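PDB 3R5G: CyaB from Pseudomonas aeruginosa, which probably catalyses the formation of cyclic AMP from ATP, this chain being the catalytic domain of a larger membrane protein. Local coordinates for residues L36-N41 / Q97-Q102; I154-E159 / I168-K173. All coordinates share one frame; numbering follows the deposited sequence.

Interaction 1. Residues L36-N41 / Q97-Q102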
loop_
_atom_site.group_PDB
_atom_site.type_symbol
_atom_site.label_atom_id
_atom_site.label_comp_id
_atom_site.label_asym_id
_atom_site.label_seq_id
_atom_site.Cartn_x
_atom_site.Cartn_y
_atom_site.Cartn_z
ATOM N N LEU A 36 3.262 12.650 -12.338
ATOM C CA LEU A 36 2.395 11.865 -11.405
ATOM C C LEU A 36 1.059 12.586 -11.143
ATOM O O LEU A 36 -0.038 11.942 -11.052
ATOM C CB LEU A 36 3.120 11.595 -10.078
ATOM C CG LEU A 36 2.363 10.877 -8.953
ATOM C CD1 LEU A 36 1.877 9.483 -9.508
ATOM C CD2 LEU A 36 3.325 10.642 -7.759
ATOM N N ASN A 37 1.034 13.918 -10.817
ATOM C CA ASN A 37 -0.184 14.557 -10.480
ATOM C C ASN A 37 -1.186 14.611 -11.667
ATOM O O ASN A 37 -2.389 14.518 -11.422
ATOM C CB ASN A 37 0.084 15.975 -9.860
ATOM C CG ASN A 37 0.776 15.894 -8.509
ATOM O OD1 ASN A 37 0.938 14.841 -7.978
ATOM N ND2 ASN A 37 1.310 17.012 -8.015
ATOM N N ASN A 38 -0.643 14.804 -12.877
ATOM C CA ASN A 38 -1.479 14.780 -14.092
ATOM C C ASN A 38 -2.174 13.415 -14.211
ATOM O O ASN A 38 -3.389 13.379 -14.378
ATOM C CB ASN A 38 -0.633 15.069 -15.307
ATOM C CG ASN A 38 -1.430 14.994 -16.631
ATOM O OD1 ASN A 38 -2.532 15.523 -16.737
ATOM N ND2 ASN A 38 -0.804 14.443 -17.639
ATOM N N TYR A 39 -1.369 12.393 -14.051
ATOM C CA TYR A 39 -1.892 10.998 -14.069
ATOM C C TYR A 39 -2.938 10.768 -13.014
ATOM O O TYR A 39 -4.027 10.311 -13.295
ATOM C CB TYR A 39 -0.737 10.017 -13.887
ATOM C CG TYR A 39 -1.255 8.600 -13.709
ATOM C CD1 TYR A 39 -1.718 7.814 -14.819
ATOM C CD2 TYR A 39 -1.281 8.014 -12.431
ATOM C CE1 TYR A 39 -2.267 6.519 -14.626
ATOM C CE2 TYR A 39 -1.781 6.704 -12.232
ATOM C CZ TYR A 39 -2.302 5.986 -13.342
ATOM O OH TYR A 39 -2.816 4.716 -13.237
ATOM N N LEU A 40 -2.638 11.126 -11.748
ATOM C CA LEU A 40 -3.595 10.884 -10.704
ATOM C C LEU A 40 -4.885 11.722 -10.900
ATOM O O LEU A 40 -5.972 11.296 -10.607
ATOM C CB LEU A 40 -2.938 11.170 -9.332
ATOM C CG LEU A 40 -1.858 10.180 -8.936
ATOM C CD1 LEU A 40 -1.145 10.691 -7.640
ATOM C CD2 LEU A 40 -2.340 8.707 -8.760
ATOM N N ASN A 41 -4.741 12.963 -11.414
ATOM C CA ASN A 41 -5.911 13.794 -11.645
ATOM C C ASN A 41 -6.787 13.176 -12.774
ATOM O O ASN A 41 -7.976 13.090 -12.616
ATOM C CB ASN A 41 -5.462 15.200 -12.096
ATOM C CG ASN A 41 -6.534 16.217 -11.870
ATOM O OD1 ASN A 41 -7.127 16.328 -10.798
ATOM N ND2 ASN A 41 -6.895 16.895 -12.956
ATOM N N GLN A 97 1.097 9.328 -25.171
ATOM C CA GLN A 97 1.395 10.155 -26.387
ATOM C C GLN A 97 1.762 11.565 -25.907
ATOM O O GLN A 97 2.698 12.230 -26.402
ATOM C CB GLN A 97 0.158 10.276 -27.290
ATOM C CG GLN A 97 -0.330 8.958 -27.951
ATOM C CD GLN A 97 -1.812 9.001 -28.432
ATOM O OE1 GLN A 97 -2.284 10.012 -29.001
ATOM N NE2 GLN A 97 -2.549 7.886 -28.208
ATOM N N GLN A 98 1.039 12.059 -24.928
ATOM C CA GLN A 98 1.373 13.360 -24.385
ATOM C C GLN A 98 2.752 13.356 -23.759
ATOM O O GLN A 98 3.558 14.307 -23.954
ATOM C CB GLN A 98 0.344 13.868 -23.376
ATOM C CG GLN A 98 -0.968 14.033 -23.988
ATOM C CD GLN A 98 -2.043 14.443 -23.029
ATOM O OE1 GLN A 98 -1.834 14.482 -21.785
ATOM N NE2 GLN A 98 -3.195 14.807 -23.585
ATOM N N TRP A 99 3.057 12.325 -22.967
ATOM C CA TRP A 99 4.350 12.215 -22.326
ATOM C C TRP A 99 5.514 12.057 -23.298
ATOM O O TRP A 99 6.613 12.618 -23.086
ATOM C CB TRP A 99 4.376 11.034 -21.353
ATOM C CG TRP A 99 3.428 11.236 -20.205
ATOM C CD1 TRP A 99 3.006 12.381 -19.729
ATOM C CD2 TRP A 99 2.838 10.207 -19.401
ATOM N NE1 TRP A 99 2.150 12.185 -18.660
ATOM C CE2 TRP A 99 2.063 10.839 -18.451
ATOM C CE3 TRP A 99 2.922 8.821 -19.409
ATOM C CZ2 TRP A 99 1.273 10.125 -17.521
ATOM C CZ3 TRP A 99 2.182 8.110 -18.498
ATOM C CH2 TRP A 99 1.372 8.771 -17.550
ATOM N N ARG A 100 5.276 11.300 -24.359
ATOM C CA ARG A 100 6.325 11.052 -25.347
ATOM C C ARG A 100 6.679 12.413 -25.987
ATOM O O ARG A 100 7.861 12.647 -26.341
ATOM C CB ARG A 100 5.916 9.970 -26.375
ATOM C CG ARG A 100 6.994 9.661 -27.432
ATOM C CD ARG A 100 6.579 8.445 -28.262
ATOM N NE ARG A 100 7.587 7.936 -29.204
ATOM C CZ ARG A 100 7.901 8.510 -30.373
ATOM N NH1 ARG A 100 7.366 9.680 -30.752
ATOM N NH2 ARG A 100 8.782 7.929 -31.164
ATOM N N ALA A 101 5.686 13.291 -26.113
ATOM C CA ALA A 101 5.915 14.644 -26.649
ATOM C C ALA A 101 6.721 15.552 -25.727
ATOM O O ALA A 101 7.233 16.599 -26.179
ATOM C CB ALA A 101 4.575 15.345 -27.042
ATOM N N GLN A 102 6.810 15.225 -24.431
ATOM C CA GLN A 102 7.704 15.970 -23.545
ATOM C C GLN A 102 9.043 15.295 -23.513
ATOM O O GLN A 102 9.886 15.653 -22.711
ATOM C CB GLN A 102 7.227 16.006 -22.095
ATOM C CG GLN A 102 5.782 16.271 -21.806
ATOM C CD GLN A 102 5.436 15.818 -20.366
ATOM O OE1 GLN A 102 4.421 15.158 -20.146
ATOM N NE2 GLN A 102 6.305 16.158 -19.382
#

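Interaction 2. Residues I154-E159 / I168-K173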
loop_
_atom_site.group_PDB
_atom_site.type_symbol
_atom_site.label_atom_id
_atom_site.label_comp_id
_atom_site.label_asym_id
_atom_site.label_seq_id
_atom_site.Cartn_x
_atom_site.Cartn_y
_atom_site.Cartn_z
ATOM N N ILE A 154 -5.608 -6.297 -17.086
ATOM C CA ILE A 154 -6.553 -6.162 -16.029
ATOM C C ILE A 154 -6.885 -7.584 -15.608
ATOM O O ILE A 154 -7.548 -8.383 -16.358
ATOM C CB ILE A 154 -7.848 -5.523 -16.550
ATOM C CG1 ILE A 154 -7.524 -4.192 -17.068
ATOM C CG2 ILE A 154 -8.872 -5.425 -15.405
ATOM C CD1 ILE A 154 -8.730 -3.427 -17.760
ATOM N N LEU A 155 -6.534 -7.887 -14.391
ATOM C CA LEU A 155 -6.793 -9.246 -13.860
ATOM C C LEU A 155 -7.947 -9.227 -12.896
ATOM O O LEU A 155 -7.981 -8.318 -11.995
ATOM C CB LEU A 155 -5.612 -9.842 -13.085
ATOM C CG LEU A 155 -4.391 -10.213 -13.913
ATOM C CD1 LEU A 155 -3.415 -11.056 -13.045
ATOM C CD2 LEU A 155 -4.847 -11.128 -15.045
ATOM N N ILE A 156 -8.921 -10.124 -12.963
ATOM C CA ILE A 156 -10.038 -10.140 -12.062
ATOM C C ILE A 156 -10.197 -11.553 -11.495
ATOM O O ILE A 156 -9.712 -12.560 -12.107
ATOM C CB ILE A 156 -11.337 -9.768 -12.840
ATOM C CG1 ILE A 156 -11.776 -10.781 -13.935
ATOM C CG2 ILE A 156 -11.139 -8.394 -13.444
ATOM C CD1 ILE A 156 -13.175 -10.538 -14.520
ATOM N N SER A 157 -10.854 -11.665 -10.385
ATOM C CA SER A 157 -11.170 -12.969 -9.769
ATOM C C SER A 157 -12.411 -13.546 -10.374
ATOM O O SER A 157 -13.159 -12.961 -11.170
ATOM C CB SER A 157 -11.326 -12.733 -8.282
ATOM O OG SER A 157 -12.556 -11.982 -8.109
ATOM N N HIS A 158 -12.648 -14.811 -10.029
ATOM C CA HIS A 158 -13.833 -15.491 -10.482
ATOM C C HIS A 158 -15.147 -14.896 -10.009
ATOM O O HIS A 158 -16.087 -14.863 -10.769
ATOM C CB HIS A 158 -13.716 -16.976 -10.067
ATOM C CG HIS A 158 -14.857 -17.795 -10.572
ATOM N ND1 HIS A 158 -14.955 -18.196 -11.896
ATOM C CD2 HIS A 158 -16.000 -18.196 -9.968
ATOM C CE1 HIS A 158 -16.092 -18.846 -12.078
ATOM N NE2 HIS A 158 -16.739 -18.879 -10.918
ATOM N N GLU A 159 -15.183 -14.414 -8.755
ATOM C CA GLU A 159 -16.377 -13.734 -8.291
ATOM C C GLU A 159 -16.690 -12.521 -9.212
ATOM O O GLU A 159 -17.858 -12.323 -9.531
ATOM C CB GLU A 159 -16.168 -13.278 -6.830
ATOM C CG GLU A 159 -17.499 -12.850 -6.206
ATOM C CD GLU A 159 -18.429 -14.071 -5.897
ATOM O OE1 GLU A 159 -17.942 -15.227 -5.831
ATOM O OE2 GLU A 159 -19.659 -13.846 -5.755
ATOM N N ILE A 168 -18.940 -8.212 -20.381
ATOM C CA ILE A 168 -17.564 -7.865 -20.594
ATOM C C ILE A 168 -16.814 -9.135 -20.981
ATOM O O ILE A 168 -16.913 -10.181 -20.378
ATOM C CB ILE A 168 -16.920 -7.251 -19.297
ATOM C CG1 ILE A 168 -17.571 -5.862 -19.095
ATOM C CG2 ILE A 168 -15.369 -7.226 -19.409
ATOM C CD1 ILE A 168 -17.093 -5.114 -17.809
ATOM N N MET A 169 -15.990 -8.990 -22.009
ATOM C CA MET A 169 -15.264 -10.140 -22.568
ATOM C C MET A 169 -13.993 -10.431 -21.751
ATOM O O MET A 169 -13.206 -9.522 -21.429
ATOM C CB MET A 169 -14.777 -9.798 -23.972
ATOM C CG MET A 169 -14.290 -10.938 -24.741
ATOM S SD MET A 169 -15.596 -12.038 -25.346
ATOM C CE MET A 169 -16.435 -10.960 -26.521
ATOM N N CYS A 170 -13.814 -11.702 -21.359
ATOM C CA CYS A 170 -12.722 -12.111 -20.462
ATOM C C CYS A 170 -12.049 -13.348 -21.081
ATOM O O CYS A 170 -12.665 -14.078 -21.876
ATOM C CB CYS A 170 -13.281 -12.499 -19.069
ATOM S SG CYS A 170 -14.105 -11.051 -18.263
ATOM N N ARG A 171 -10.872 -13.653 -20.562
ATOM C CA ARG A 171 -10.149 -14.888 -20.932
ATOM C C ARG A 171 -9.533 -15.475 -19.694
ATOM O O ARG A 171 -8.883 -14.821 -18.907
ATOM C CB ARG A 171 -9.015 -14.407 -21.816
ATOM C CG ARG A 171 -8.349 -15.560 -22.388
ATOM C CD ARG A 171 -7.291 -15.153 -23.427
ATOM N NE ARG A 171 -7.317 -13.887 -24.149
ATOM C CZ ARG A 171 -7.617 -13.705 -25.440
ATOM N NH1 ARG A 171 -7.478 -12.488 -25.931
ATOM N NH2 ARG A 171 -8.083 -14.678 -26.223
ATOM N N ASP A 172 -9.779 -16.765 -19.466
ATOM C CA ASP A 172 -9.134 -17.521 -18.378
ATOM C C ASP A 172 -7.619 -17.442 -18.391
ATOM O O ASP A 172 -6.979 -17.639 -19.470
ATOM C CB ASP A 172 -9.621 -18.990 -18.552
ATOM C CG ASP A 172 -9.297 -19.928 -17.406
ATOM O OD1 ASP A 172 -8.404 -19.699 -16.634
ATOM O OD2 ASP A 172 -10.047 -20.987 -17.334
ATOM N N LYS A 173 -7.050 -17.062 -17.238
ATOM C CA LYS A 173 -5.575 -16.965 -17.172
ATOM C C LYS A 173 -5.041 -17.923 -16.111
ATOM O O LYS A 173 -3.978 -17.696 -15.486
ATOM C CB LYS A 173 -5.092 -15.513 -16.975
ATOM C CG LYS A 173 -3.656 -15.314 -17.580
ATOM C CD LYS A 173 -2.957 -14.105 -17.003
ATOM C CE LYS A 173 -1.554 -14.115 -17.575
ATOM N NZ LYS A 173 -0.728 -12.955 -17.271
#

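Interaction 1. Residues L36-N41 / Q97-Q102
Y39 and W99 make the apolar part of this helix-to-helix contact, in which L36-N41 of helix 29-50 faces Q97-Q102, where helix 74-100 gives way to a loop. The meeting is not a stack of two rings. The CB methylene of Y39 comes up to the rim of the indole, near its plane, with CB 4.2 Å from W99 CZ2. A tryptophan suits the place because the helices stand well apart, with N38 CA and W99 CA 10.4 Å from each other, and its long, flat side chain can span that gap. CG of W99 lies anti to its own carbonyl carbon (chi1 -65°), and the indole extends from there toward helix 29-50. The W99 side chain also touches I104 and L108, while the Y39 side chain also packs on M92 and L95 of helix 74-100 and on S15 and I17 of strand 6-18.

The polar side chains lie close without bonding to one another. N38 ND2 approaches the pyrrole side of the indole obliquely and stops 3.9 Å from W99 NE1, the amide and ring planes being 80° apart. Both atoms are N-H donors, so neither can serve the other, and the buried W99 NE1 finds no acceptor in the model. Q98 OE1 would be an acceptor for the asparagine, but at 4.3 Å from N38 ND2 it is too distant. N38 is partly exposed and Q98 exposed, so polar amides suit this border, where solvent is at hand for groups that do not pair with each other.

On helix 29-50, N37 and N41 instead hydrogen-bond G125, N123 and D127 of the second subunit. One helix thus joins helix 74-100 and the dimer partner, in keeping with the dimeric catalytic domain of class III nucleotide cyclases.

Interaction 2. Residues I154-E159 / I168-K173
L155 and I156 meet K173 and C170 without any flat group between the touching atoms: no ring, amide or carboxylate offers a face or an edge here, and the contact is made by aliphatic branches, a lysine stem and a sulfur. Neighbouring residues of strand 154-157, L155 and I156 direct their side chains to opposite faces of the sheet, so the two pairs form separately.

On one face, the CD2 methyl of L155 lies 4.0 Å from K173 CD, and the two side chains cross at about a right angle. The lysine is extended beyond CG, which lays its CD methylene against the leucine methyl while NZ travels on to salt bridges with E150 and E153. A lysine suits this partly exposed edge because its stem is apolar and its charge is carried past the leucine to two carboxylates.

On the other face, I156 CD1 touches C170 SG at 3.9 Å, an apolar contact. CG1 of the isoleucine sits between the backbone N and the carbonyl carbon (chi1 65°), the crowded position, and from there the chain extends to bring CD1 to the sulfur. Small and weakly polar, the cysteine fits beside this methyl, and Y161 and I164 of helix 158-164 pack on both residues.

The backbones stay apart, with L155 CA 8.5 Å from K173 CA, because strand 185-190 pairs with both strands and lies between them; I156 packs on its Y188 and K173 on its Q189. Strand 109-116 borders strand 154-157 on the other side. S157 is the N-cap of helix 158-164, which leads the chain toward strand 170-176, while I154 and I168 pack against helix 74-100.

Overall arrangement
The two contacts share no segment and do not touch: their centres are 28 Å apart, the nearest atoms about 11 Å. Helix 74-100 is common ground: its C-terminal part and the residues after it form one side of interaction 1, while residues earlier along it cover I154 and I168 of interaction 2. Both contacts are partly buried, but interaction 1 lies farther from the chain centre (about 18 Å against 14 Å, centre to centre) and includes the exposed Q98, whereas no touching residue of interaction 2 is fully exposed. Interaction 1 joins two helices beside the dimer interface through an indole bordered by amides; interaction 2 joins strands flanking a third by aliphatic and sulfur packing, its lysine charge met by glutamates.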